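PDB 2PNW: membrane-bound lytic murein transglycosylase from Agrobacterium tumefaciens, which probably cleaves the glycan strands of peptidoglycan (murein) between N-acetylmuramic acid and N-acetylglucosamine, as lytic transglycosylases of the MltA family do. Local coordinates for residues Y118-R123 and V181-V186; P125-I130 and Y206-G211; S154-R159 and G165-R170. All blocks are in the same frame, centred on the assembly; numbering follows the deposited sequence.

All six segments fall within the MltA-specific insert domain, and the three contacts join parts of that domain by small apolar contacts, without a hydrogen bond between their segments. Along the chain the order is 118-123, 125-130, 154-159, 165-170, 181-186 and 206-211: interactions 1 and 2 alternate, while both segments of interaction 3 lie between those of each. Centres of interactions 2 and 3 are about 11 Å apart, those of 1 and 3 about 14 Å, those of 1 and 2 about 15 Å. Arg123 bridges to Asp129 and Tyr121 packs on Leu167, so the contacts form one continuous patch linking helix 180-189, strand 201-209 and the small sheet containing strand 127-129.

Interaction 1 of 3, residues Y118-R123 and V181-V186; sequences YPIYRR and VDLFFV
Leu183 carries this contact from the helix side, spreading its two methyl groups over Tyr118, Pro119 and Ile120. Its CG lies anti to the backbone N (chi1 176°), which sends the branch out from helix 180-189 toward the strand. The tight part is here: Leu183 CD2 settles 3.5 Å from the carbonyl oxygen Pro119 O, while Leu183 CD1 meets Ile120 CG1 at 3.8 Å, the two side chains passing at a slant. Ile120 is buried, and its side chain also packs on Leu106 and Val108 of strand 96-109, so the leucine joins an existing apolar cluster. The arrangement is helix-on-sheet packing within the insert domain: strand 118-121 pairs antiparallel with strand 173-177, and the following helix runs nearly parallel to strand 118-121, the short axes inclined by 18° and approaching to 9.9 Å. Toward Tyr118 the fit is looser. Its CB stands 4.1 Å from Leu183 CD2, but the ring continues away from the helix segment and remains partly exposed. The Pro119 ring faces the other way, onto Glu173 and Trp176, and offers the helix its backbone oxygen instead. On the helix, Phe185 is turned from the strand toward helix 234-243, where it makes a cation-pi contact with Arg238, and beyond Tyr121 the chain leaves the helix for the exposed Arg122.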
# COMPACT_ATOMS: atom_id res chain seq x y z
N TYR A 118 -8.16 17.79 14.69
CA TYR A 118 -7.26 16.64 14.64
C TYR A 118 -6.13 16.89 13.67
O TYR A 118 -6.34 16.81 12.46
CB TYR A 118 -8.03 15.37 14.24
CG TYR A 118 -9.19 15.08 15.17
CD1 TYR A 118 -8.96 14.77 16.52
CD2 TYR A 118 -10.52 15.13 14.71
CE1 TYR A 118 -10.02 14.50 17.40
CE2 TYR A 118 -11.61 14.87 15.60
CZ TYR A 118 -11.33 14.55 16.94
OH TYR A 118 -12.36 14.28 17.83
N PRO A 119 -4.94 17.20 14.20
CA PRO A 119 -3.84 17.58 13.31
C PRO A 119 -3.36 16.42 12.43
O PRO A 119 -3.48 15.23 12.81
CB PRO A 119 -2.74 18.01 14.28
CG PRO A 119 -3.05 17.25 15.58
CD PRO A 119 -4.58 17.28 15.63
N ILE A 120 -2.81 16.78 11.28
CA ILE A 120 -2.10 15.87 10.40
C ILE A 120 -0.66 16.37 10.40
O ILE A 120 -0.43 17.54 10.14
CB ILE A 120 -2.67 15.93 8.97
CG1 ILE A 120 -4.18 15.61 9.00
CG2 ILE A 120 -1.93 14.94 8.08
CD1 ILE A 120 -4.90 15.82 7.65
N TYR A 121 0.30 15.50 10.74
CA TYR A 121 1.67 15.96 11.00
C TYR A 121 2.67 15.57 9.92
O TYR A 121 2.61 14.45 9.39
CB TYR A 121 2.17 15.34 12.31
CG TYR A 121 1.56 15.92 13.57
CD1 TYR A 121 1.80 17.25 13.95
CD2 TYR A 121 0.74 15.12 14.40
CE1 TYR A 121 1.25 17.78 15.14
CE2 TYR A 121 0.18 15.64 15.59
CZ TYR A 121 0.44 16.95 15.96
OH TYR A 121 -0.11 17.44 17.13
N ARG A 122 3.60 16.48 9.63
CA ARG A 122 4.80 16.15 8.85
C ARG A 122 5.77 15.43 9.76
O ARG A 122 5.59 15.40 10.98
CB ARG A 122 5.56 17.42 8.40
CG ARG A 122 4.86 18.39 7.51
CD ARG A 122 5.89 19.50 7.12
NE ARG A 122 6.02 20.58 8.09
CZ ARG A 122 7.07 20.79 8.87
NH1 ARG A 122 8.14 19.98 8.80
NH2 ARG A 122 7.09 21.82 9.70
N ARG A 123 6.85 14.90 9.17
CA ARG A 123 7.84 14.18 9.96
C ARG A 123 8.62 15.14 10.89
O ARG A 123 9.24 16.11 10.41
CB ARG A 123 8.82 13.47 9.03
CG ARG A 123 9.83 12.60 9.75
CD ARG A 123 10.81 12.05 8.72
NE ARG A 123 11.80 11.18 9.35
CZ ARG A 123 12.49 10.24 8.71
NH1 ARG A 123 12.30 10.05 7.39
NH2 ARG A 123 13.37 9.50 9.39
N VAL A 181 -11.80 9.25 13.08
CA VAL A 181 -11.86 7.96 12.43
C VAL A 181 -11.45 8.06 10.95
O VAL A 181 -10.73 7.19 10.44
CB VAL A 181 -13.23 7.27 12.60
CG1 VAL A 181 -13.28 6.00 11.75
CG2 VAL A 181 -13.41 6.91 14.10
N ASP A 182 -11.89 9.12 10.27
CA ASP A 182 -11.54 9.27 8.87
C ASP A 182 -10.02 9.44 8.77
O ASP A 182 -9.39 8.86 7.87
CB ASP A 182 -12.26 10.48 8.24
CG ASP A 182 -13.75 10.20 7.93
OD1 ASP A 182 -14.18 9.05 8.00
OD2 ASP A 182 -14.49 11.16 7.62
N LEU A 183 -9.44 10.24 9.67
CA LEU A 183 -7.98 10.40 9.68
C LEU A 183 -7.25 9.09 10.00
O LEU A 183 -6.22 8.77 9.40
CB LEU A 183 -7.58 11.51 10.64
CG LEU A 183 -6.07 11.72 10.80
CD1 LEU A 183 -5.38 12.03 9.45
CD2 LEU A 183 -5.87 12.85 11.79
N PHE A 184 -7.76 8.34 10.99
CA PHE A 184 -7.21 7.00 11.25
C PHE A 184 -7.14 6.14 10.00
O PHE A 184 -6.09 5.52 9.70
CB PHE A 184 -7.99 6.28 12.39
CG PHE A 184 -7.35 4.96 12.81
CD1 PHE A 184 -6.40 4.94 13.83
CD2 PHE A 184 -7.68 3.78 12.16
CE1 PHE A 184 -5.82 3.72 14.25
CE2 PHE A 184 -7.09 2.55 12.56
CZ PHE A 184 -6.15 2.54 13.61
N PHE A 185 -8.23 6.07 9.24
CA PHE A 185 -8.22 5.28 8.02
C PHE A 185 -7.26 5.80 6.93
O PHE A 185 -6.74 5.02 6.15
CB PHE A 185 -9.63 5.12 7.47
CG PHE A 185 -10.37 3.97 8.10
CD1 PHE A 185 -10.37 2.71 7.50
CD2 PHE A 185 -11.04 4.13 9.31
CE1 PHE A 185 -11.04 1.63 8.08
CE2 PHE A 185 -11.72 3.06 9.91
CZ PHE A 185 -11.74 1.82 9.29
N VAL A 186 -7.05 7.11 6.90
CA VAL A 186 -5.96 7.69 6.07
C VAL A 186 -4.56 7.17 6.50
O VAL A 186 -3.74 6.81 5.67
CB VAL A 186 -6.04 9.24 6.10
CG1 VAL A 186 -4.74 9.89 5.55
CG2 VAL A 186 -7.30 9.68 5.31

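Interaction 2 of 3, residues P125-I130 and Y206-G211; sequences PELVDI and YAAKAG
The peptide group linking Lys209 to Ala210 is the flat surface on which Leu127 rests. Leu127 CD2 stands over one face of that plane, almost above the oxygen, while CG and CD1 of the leucine lie beyond the oxygen end. Leu127 CD2 is 3.6 Å from Lys209 O, with Leu127 CD1 at 3.8 Å from the same oxygen. The second flat group, the Tyr206 ring, makes no contact with segment 125-130 and has Ala208 N 3.7 Å above its plane, over the centre of one face. With CG anti to the backbone N (chi1 -176°), Leu127 extends from its strand far enough for both methyls to be used. Leu127 CD2 touches Ala208 as well, whose CB lies 3.9 Å from it; Leu127 CD1 reaches on to Ala210 O at 4.0 Å. Lys209 and Ala210 thus take part through backbone, their own side chains leading off from the leucine.

The contact joins two sheets of the insert domain. Strand 127-129 is an outer strand of a small antiparallel sheet completed by 145-149 and 152-154, whereas strand 201-209 pairs with 259-263. Ala207 and Ala208 both face Phe260 in a classic beta bulge near the end of strand 201-209. Phe260 and Phe156 add further apolar cover to Leu127, and Arg123 NH2 donates a hydrogen bond to Leu127 O. No hydrogen bond joins segments 125-130 and 206-211 themselves. The contact therefore rests on van der Waals packing of a buried leucine against one methyl and two backbone oxygens, with directional bonds such as that of Arg123 made alongside.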
# COMPACT_ATOMS: atom_id res chain seq x y z
N PRO A 125 11.70 16.54 13.08
CA PRO A 125 13.13 16.42 12.75
C PRO A 125 13.88 15.44 13.68
O PRO A 125 14.99 15.00 13.36
CB PRO A 125 13.65 17.86 12.94
CG PRO A 125 12.69 18.47 13.97
CD PRO A 125 11.35 17.87 13.64
N GLU A 126 13.29 15.12 14.84
CA GLU A 126 13.92 14.20 15.80
C GLU A 126 13.57 12.75 15.52
O GLU A 126 14.03 11.86 16.21
CB GLU A 126 13.61 14.59 17.26
CG GLU A 126 12.17 14.28 17.74
CD GLU A 126 11.12 15.37 17.40
OE1 GLU A 126 11.40 16.30 16.60
OE2 GLU A 126 9.99 15.28 17.95
N LEU A 127 12.72 12.51 14.52
CA LEU A 127 12.33 11.15 14.16
C LEU A 127 13.34 10.64 13.15
O LEU A 127 13.21 10.87 11.93
CB LEU A 127 10.91 11.08 13.59
CG LEU A 127 10.38 9.65 13.28
CD1 LEU A 127 10.20 8.82 14.57
CD2 LEU A 127 9.05 9.80 12.55
N VAL A 128 14.36 9.97 13.65
CA VAL A 128 15.50 9.55 12.82
C VAL A 128 15.36 8.10 12.37
O VAL A 128 14.77 7.27 13.07
CB VAL A 128 16.84 9.76 13.56
CG1 VAL A 128 17.05 11.25 13.82
CG2 VAL A 128 16.89 8.91 14.91
N ASP A 129 15.87 7.82 11.17
CA ASP A 129 16.07 6.45 10.72
C ASP A 129 17.10 5.75 11.60
O ASP A 129 18.10 6.36 12.06
CB ASP A 129 16.53 6.42 9.25
CG ASP A 129 15.60 7.20 8.36
OD1 ASP A 129 14.63 6.63 7.85
OD2 ASP A 129 15.78 8.43 8.26
N ILE A 130 16.87 4.45 11.79
CA ILE A 130 17.76 3.64 12.64
C ILE A 130 18.51 2.62 11.80
O ILE A 130 17.92 1.91 11.00
CB ILE A 130 16.95 2.88 13.73
CG1 ILE A 130 16.17 3.85 14.61
CG2 ILE A 130 17.88 1.94 14.59
CD1 ILE A 130 17.04 4.74 15.54
N TYR A 206 2.65 8.79 2.74
CA TYR A 206 3.53 8.32 3.81
C TYR A 206 4.95 8.92 3.66
O TYR A 206 5.54 8.87 2.57
CB TYR A 206 3.61 6.79 3.72
CG TYR A 206 4.65 6.16 4.61
CD1 TYR A 206 4.34 5.71 5.89
CD2 TYR A 206 5.98 6.04 4.18
CE1 TYR A 206 5.33 5.15 6.73
CE2 TYR A 206 6.98 5.47 5.01
CZ TYR A 206 6.64 5.03 6.27
OH TYR A 206 7.61 4.48 7.09
N ALA A 207 5.48 9.47 4.76
CA ALA A 207 6.88 9.88 4.83
C ALA A 207 7.70 9.06 5.81
O ALA A 207 8.87 8.77 5.55
CB ALA A 207 6.98 11.37 5.21
N ALA A 208 7.11 8.77 6.98
CA ALA A 208 7.80 8.04 8.05
C ALA A 208 6.74 7.59 9.04
O ALA A 208 5.56 7.84 8.83
CB ALA A 208 8.83 8.96 8.75
N LYS A 209 7.18 6.92 10.11
CA LYS A 209 6.25 6.48 11.15
C LYS A 209 6.97 6.44 12.49
O LYS A 209 8.18 6.35 12.55
CB LYS A 209 5.64 5.11 10.79
CG LYS A 209 6.69 3.98 10.62
CD LYS A 209 6.04 2.68 10.10
CE LYS A 209 7.14 1.64 9.89
NZ LYS A 209 6.53 0.29 9.62
N ALA A 210 6.19 6.48 13.56
CA ALA A 210 6.74 6.44 14.92
C ALA A 210 7.70 5.25 15.16
O ALA A 210 8.63 5.37 15.94
CB ALA A 210 5.58 6.45 15.94
N GLY A 211 7.43 4.12 14.53
CA GLY A 211 8.33 2.93 14.58
C GLY A 211 7.63 1.68 15.09
O GLY A 211 8.02 0.53 14.76

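Interaction 3 of 3, residues S154-R159 and G165-R170; sequences SYFPDR and GCLRGR
The chain entering and the chain leaving the short helix 159-163 meet here, Pro157 on one side and Cys166 on the other. Asp158 occupies the N-cap, its OD1 accepting a hydrogen bond from Ala161 N. At the other end Gly165, with positive phi (113°), closes a Schellman motif and starts a type I beta turn whose Arg168 N bonds to Gly165 O at 3.2 Å. That turn presents two consecutive side chains to the incoming loop. Cys166 SG lies between its own backbone N and carbonyl carbon (chi1 67°), and from there it comes against the proline ring, 3.8 Å from Pro157 CB and 4.0 Å from Pro157 CG. Leu167 reaches beside it to Phe156, with Leu167 CD2 4.0 Å from Phe156 CZ at the far end of the ring; the approach is oblique. Pro157 also backs the aromatic group, its CD sitting 3.2 Å above one face of the Phe156 ring, toward the rim. Phe156 and Leu167 share Ile162 of the intervening helix as a further neighbour, and both are buried, whereas Cys166 lies at the exposed margin. Arg170, further along, forms a salt bridge with Glu126. Since sulfur, proline ring, phenyl and leucine methyl meet without a hydrogen bond between the segments, the closure is apolar, and the polar bonds nearby, the Asp158 cap and the Gly165 turn, are made within the helix and its own flanks.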
# COMPACT_ATOMS: atom_id res chain seq x y z
N SER A 154 16.00 7.15 21.72
CA SER A 154 14.98 6.44 22.50
C SER A 154 13.79 6.08 21.60
O SER A 154 13.78 6.41 20.41
CB SER A 154 14.60 7.28 23.72
OG SER A 154 13.99 8.50 23.34
N TYR A 155 12.79 5.38 22.13
CA TYR A 155 11.60 5.09 21.32
C TYR A 155 10.77 6.36 21.11
O TYR A 155 10.60 7.16 22.05
CB TYR A 155 10.76 3.98 22.01
CG TYR A 155 11.44 2.64 21.95
CD1 TYR A 155 11.54 1.94 20.74
CD2 TYR A 155 12.05 2.10 23.09
CE1 TYR A 155 12.19 0.70 20.68
CE2 TYR A 155 12.72 0.88 23.04
CZ TYR A 155 12.78 0.20 21.83
OH TYR A 155 13.40 -1.00 21.78
N PHE A 156 10.22 6.53 19.90
CA PHE A 156 9.37 7.68 19.63
C PHE A 156 8.02 7.42 20.31
O PHE A 156 7.60 6.26 20.42
CB PHE A 156 9.22 7.90 18.12
CG PHE A 156 8.72 9.27 17.78
CD1 PHE A 156 9.60 10.35 17.68
CD2 PHE A 156 7.33 9.50 17.66
CE1 PHE A 156 9.10 11.64 17.40
CE2 PHE A 156 6.85 10.78 17.40
CZ PHE A 156 7.73 11.84 17.26
N PRO A 157 7.36 8.49 20.81
CA PRO A 157 6.00 8.33 21.38
C PRO A 157 5.04 7.54 20.46
O PRO A 157 5.24 7.51 19.24
CB PRO A 157 5.53 9.77 21.50
CG PRO A 157 6.78 10.51 21.81
CD PRO A 157 7.81 9.90 20.92
N ASP A 158 4.02 6.90 21.04
CA ASP A 158 3.06 6.13 20.24
C ASP A 158 1.84 6.96 19.85
O ASP A 158 1.76 8.11 20.22
CB ASP A 158 2.63 4.81 20.96
CG ASP A 158 1.88 5.05 22.26
OD1 ASP A 158 1.58 6.22 22.62
OD2 ASP A 158 1.58 4.05 22.93
N ARG A 159 0.91 6.37 19.10
CA ARG A 159 -0.27 7.06 18.61
C ARG A 159 -1.00 7.78 19.76
O ARG A 159 -1.37 8.98 19.65
CB ARG A 159 -1.21 6.06 17.92
CG ARG A 159 -2.56 6.65 17.45
CD ARG A 159 -3.40 5.63 16.73
NE ARG A 159 -2.79 5.19 15.48
CZ ARG A 159 -2.78 5.92 14.36
NH1 ARG A 159 -3.37 7.13 14.35
NH2 ARG A 159 -2.20 5.44 13.26
N GLY A 165 -1.25 15.05 22.49
CA GLY A 165 -0.67 16.39 22.28
C GLY A 165 0.85 16.58 22.36
O GLY A 165 1.32 17.73 22.44
N CYS A 166 1.64 15.52 22.28
CA CYS A 166 3.08 15.72 22.56
C CYS A 166 3.83 16.49 21.45
O CYS A 166 4.99 16.90 21.66
CB CYS A 166 3.79 14.40 22.89
SG CYS A 166 3.89 13.24 21.51
N LEU A 167 3.20 16.67 20.29
CA LEU A 167 3.82 17.39 19.15
C LEU A 167 3.27 18.81 18.91
O LEU A 167 3.63 19.47 17.93
CB LEU A 167 3.69 16.57 17.86
CG LEU A 167 4.36 15.18 17.83
CD1 LEU A 167 4.14 14.52 16.44
CD2 LEU A 167 5.84 15.25 18.17
N ARG A 168 2.36 19.25 19.78
CA ARG A 168 1.70 20.55 19.60
C ARG A 168 2.65 21.74 19.70
O ARG A 168 3.63 21.70 20.44
CB ARG A 168 0.62 20.77 20.68
CG ARG A 168 -0.59 19.86 20.58
CD ARG A 168 -1.59 20.25 21.67
NE ARG A 168 -2.35 21.45 21.28
CZ ARG A 168 -2.87 22.34 22.13
NH1 ARG A 168 -2.71 22.22 23.45
NH2 ARG A 168 -3.56 23.38 21.65
N GLY A 169 2.32 22.80 18.97
CA GLY A 169 3.02 24.08 19.12
C GLY A 169 4.38 24.13 18.45
O GLY A 169 5.22 24.96 18.80
N ARG A 170 4.59 23.26 17.47
CA ARG A 170 5.90 23.17 16.82
C ARG A 170 5.85 23.46 15.33
O ARG A 170 6.86 23.35 14.63
CB ARG A 170 6.50 21.79 17.10
CG ARG A 170 6.80 21.57 18.60
CD ARG A 170 7.50 20.26 18.87
NE ARG A 170 8.69 20.12 18.03
CZ ARG A 170 9.24 18.94 17.73
NH1 ARG A 170 8.70 17.81 18.24
NH2 ARG A 170 10.32 18.89 16.95